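Apical membrane antigen 1 (Toxoplasma gondii, PDB 3ZLE) probably takes part in host cell invasion as a sporozoite paralog of AMA1, here captured as its conserved ectoplasmic region. Local coordinates at residues Q58-A63 with C173-T178. Sequence-based numbering, arbitrary orientation.
Sequences QMHQPA and CSVNGT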
ATOM      1  N   GLN A  58      -3.398   9.132  -9.658  1.00 30.39           N
ATOM      2  CA  GLN A  58      -4.070   9.479 -10.906  1.00 31.22           C
ATOM      3  C   GLN A  58      -4.484  10.964 -10.943  1.00 31.95           C
ATOM      4  O   GLN A  58      -5.252  11.430 -10.098  1.00 22.13           O
ATOM      5  CB  GLN A  58      -5.301   8.591 -11.031  1.00 27.57           C
ATOM      6  CG  GLN A  58      -6.256   8.968 -12.143  1.00 32.14           C
ATOM      7  CD  GLN A  58      -5.843   8.326 -13.462  1.00 43.73           C
ATOM      8  OE1 GLN A  58      -5.338   9.009 -14.370  1.00 36.42           O
ATOM      9  NE2 GLN A  58      -5.844   6.995 -13.481  1.00 36.39           N
ATOM     10  N   MET A  59      -4.027  11.690 -11.950  1.00 37.01           N
ATOM     11  CA  MET A  59      -4.403  13.101 -12.098  1.00 30.03           C
ATOM     12  C   MET A  59      -5.438  13.314 -13.191  1.00 35.83           C
ATOM     13  O   MET A  59      -5.711  12.415 -13.977  1.00 36.78           O
ATOM     14  CB  MET A  59      -3.157  13.921 -12.369  1.00 30.53           C
ATOM     15  CG  MET A  59      -2.150  13.791 -11.248  1.00 32.33           C
ATOM     16  SD  MET A  59      -1.084  15.224 -11.118  1.00 41.87           S
ATOM     17  CE  MET A  59      -0.338  15.189 -12.726  1.00 36.40           C
ATOM     18  N   HIS A  60      -6.029  14.504 -13.236  1.00 33.79           N
ATOM     19  CA  HIS A  60      -7.085  14.756 -14.186  1.00 31.73           C
ATOM     20  C   HIS A  60      -7.002  16.127 -14.807  1.00 33.81           C
ATOM     21  O   HIS A  60      -8.036  16.796 -15.008  1.00 29.45           O
ATOM     22  CB  HIS A  60      -8.459  14.544 -13.550  1.00 36.12           C
ATOM     23  CG  HIS A  60      -8.693  13.150 -13.063  1.00 38.72           C
ATOM     24  ND1 HIS A  60      -9.173  12.147 -13.876  1.00 44.41           N
ATOM     25  CD2 HIS A  60      -8.573  12.609 -11.832  1.00 37.55           C
ATOM     26  CE1 HIS A  60      -9.342  11.044 -13.167  1.00 30.05           C
ATOM     27  NE2 HIS A  60      -8.980  11.298 -11.924  1.00 44.95           N
ATOM     28  N   GLN A  61      -5.807  16.496 -15.243  1.00 30.14           N
ATOM     29  CA  GLN A  61      -5.618  17.752 -15.951  1.00 30.24           C
ATOM     30  C   GLN A  61      -6.145  17.575 -17.369  1.00 38.07           C
ATOM     31  O   GLN A  61      -6.347  16.445 -17.828  1.00 39.28           O
ATOM     32  CB  GLN A  61      -4.126  18.131 -15.949  1.00 30.95           C
ATOM     33  CG  GLN A  61      -3.542  18.147 -14.552  1.00 28.37           C
ATOM     34  CD  GLN A  61      -2.063  18.477 -14.511  1.00 32.86           C
ATOM     35  OE1 GLN A  61      -1.250  17.910 -15.261  1.00 32.28           O
ATOM     36  NE2 GLN A  61      -1.694  19.347 -13.589  1.00 26.90           N
ATOM     37  N   PRO A  62      -6.490  18.688 -18.021  1.00 42.07           N
ATOM     38  CA  PRO A  62      -6.980  18.616 -19.393  1.00 43.28           C
ATOM     39  C   PRO A  62      -5.967  17.935 -20.311  1.00 48.64           C
ATOM     40  O   PRO A  62      -4.758  18.011 -20.065  1.00 56.48           O
ATOM     41  CB  PRO A  62      -7.150  20.080 -19.775  1.00 41.05           C
ATOM     42  CG  PRO A  62      -7.348  20.783 -18.464  1.00 47.07           C
ATOM     43  CD  PRO A  62      -6.474  20.064 -17.499  1.00 35.76           C
ATOM     44  N   ALA A  63      -6.473  17.314 -21.373  1.00 47.18           N
ATOM     45  CA  ALA A  63      -5.693  16.465 -22.282  1.00 40.23           C
ATOM     46  C   ALA A  63      -4.343  17.018 -22.723  1.00 45.06           C
ATOM     47  O   ALA A  63      -3.385  16.258 -22.887  1.00 44.06           O
ATOM     48  CB  ALA A  63      -6.524  16.097 -23.511  1.00 36.82           C
ATOM     49  N   CYS A 173     -11.918  21.316  -7.368  1.00 31.86           N
ATOM     50  CA  CYS A 173     -10.978  20.885  -8.444  1.00 33.61           C
ATOM     51  C   CYS A 173     -11.696  20.492  -9.716  1.00 31.39           C
ATOM     52  O   CYS A 173     -12.818  19.978  -9.675  1.00 29.38           O
ATOM     53  CB  CYS A 173     -10.120  19.694  -7.998  1.00 28.80           C
ATOM     54  SG  CYS A 173     -11.123  18.266  -7.526  1.00 27.90           S
ATOM     55  N   SER A 174     -10.961  20.562 -10.820  1.00 32.32           N
ATOM     56  CA  SER A 174     -11.505  20.260 -12.145  1.00 37.69           C
ATOM     57  C   SER A 174     -11.129  18.839 -12.541  1.00 42.48           C
ATOM     58  O   SER A 174     -10.026  18.364 -12.229  1.00 34.73           O
ATOM     59  CB  SER A 174     -10.898  21.214 -13.161  1.00 34.93           C
ATOM     60  OG  SER A 174      -9.488  21.149 -13.071  1.00 38.79           O
ATOM     61  N   VAL A 175     -12.051  18.165 -13.217  1.00 38.95           N
ATOM     62  CA  VAL A 175     -11.742  16.959 -13.966  1.00 34.61           C
ATOM     63  C   VAL A 175     -11.668  17.303 -15.439  1.00 35.31           C
ATOM     64  O   VAL A 175     -12.617  17.822 -15.997  1.00 40.01           O
ATOM     65  CB  VAL A 175     -12.853  15.907 -13.792  1.00 40.41           C
ATOM     66  CG1 VAL A 175     -12.547  14.667 -14.641  1.00 24.39           C
ATOM     67  CG2 VAL A 175     -13.026  15.560 -12.307  1.00 32.26           C
ATOM     68  N   ASN A 176     -10.537  17.033 -16.073  1.00 45.03           N
ATOM     69  CA  ASN A 176     -10.408  17.306 -17.498  1.00 40.83           C
ATOM     70  C   ASN A 176     -11.007  18.665 -17.872  1.00 43.05           C
ATOM     71  O   ASN A 176     -11.746  18.777 -18.860  1.00 46.92           O
ATOM     72  CB  ASN A 176     -11.087  16.192 -18.308  1.00 43.38           C
ATOM     73  CG  ASN A 176     -10.555  16.096 -19.727  1.00 44.46           C
ATOM     74  OD1 ASN A 176     -10.077  17.077 -20.294  1.00 47.22           O
ATOM     75  ND2 ASN A 176     -10.610  14.913 -20.291  1.00 48.91           N
ATOM     76  N   GLY A 177     -10.751  19.675 -17.039  1.00 41.20           N
ATOM     77  CA  GLY A 177     -11.032  21.072 -17.387  1.00 32.50           C
ATOM     78  C   GLY A 177     -12.444  21.555 -17.063  1.00 40.56           C
ATOM     79  O   GLY A 177     -12.795  22.696 -17.358  1.00 41.52           O
ATOM     80  N   THR A 178     -13.195  20.738 -16.333  1.00 37.60           N
ATOM     81  CA  THR A 178     -14.575  21.050 -15.967  1.00 42.88           C
ATOM     82  C   THR A 178     -14.734  20.833 -14.451  1.00 41.32           C
ATOM     83  O   THR A 178     -14.347  19.796 -13.953  1.00 31.32           O
ATOM     84  CB  THR A 178     -15.521  20.062 -16.674  1.00 42.79           C
ATOM     85  OG1 THR A 178     -15.541  20.336 -18.067  1.00 51.94           O
ATOM     86  CG2 THR A 178     -16.909  20.118 -16.098  1.00 39.07           C
TER
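H60 and N176 hold the two segments together by a backbone hydrogen bond, N176 N to H60 O at 2.7 Å. The bond is bent, 148° at the hydrogen. With the H60 carbonyl, P62 and G177 form the close inner part: P62 lays CG against the backbone of G177, 3.8 Å from its CA, and CB of H60 rests 4.1 Å from V175 CA. The receiving backbone is a type I' beta turn from V175 to T178, closed by bonds in both directions between its end residues, with N176 and G177 at the two corners, both at positive phi. Within the AMA1 ectodomain, probably PAN-like in fold, it belongs to the long connection between strands 156-159 and 187-191, and the contact sets its tip against the chain leaving strand 55-59, which pairs with 187-191; the disulfide C173-C186 joins the chain just before the turn to the residue ahead of strand 187-191. Exposed N176, V175 and A63 make up the solvent side. There chi1 (-158°) sets N176 CG anti to the backbone N, beside the carbonyl carbon, and chi2 (-27°) turns OD1 back to 3.6 Å from P62 CA, while V175 CG1 comes no nearer to H60 CB than 4.2 Å. The imidazole of H60 turns its NE2 to a hydrogen bond with E188 on the paired strand.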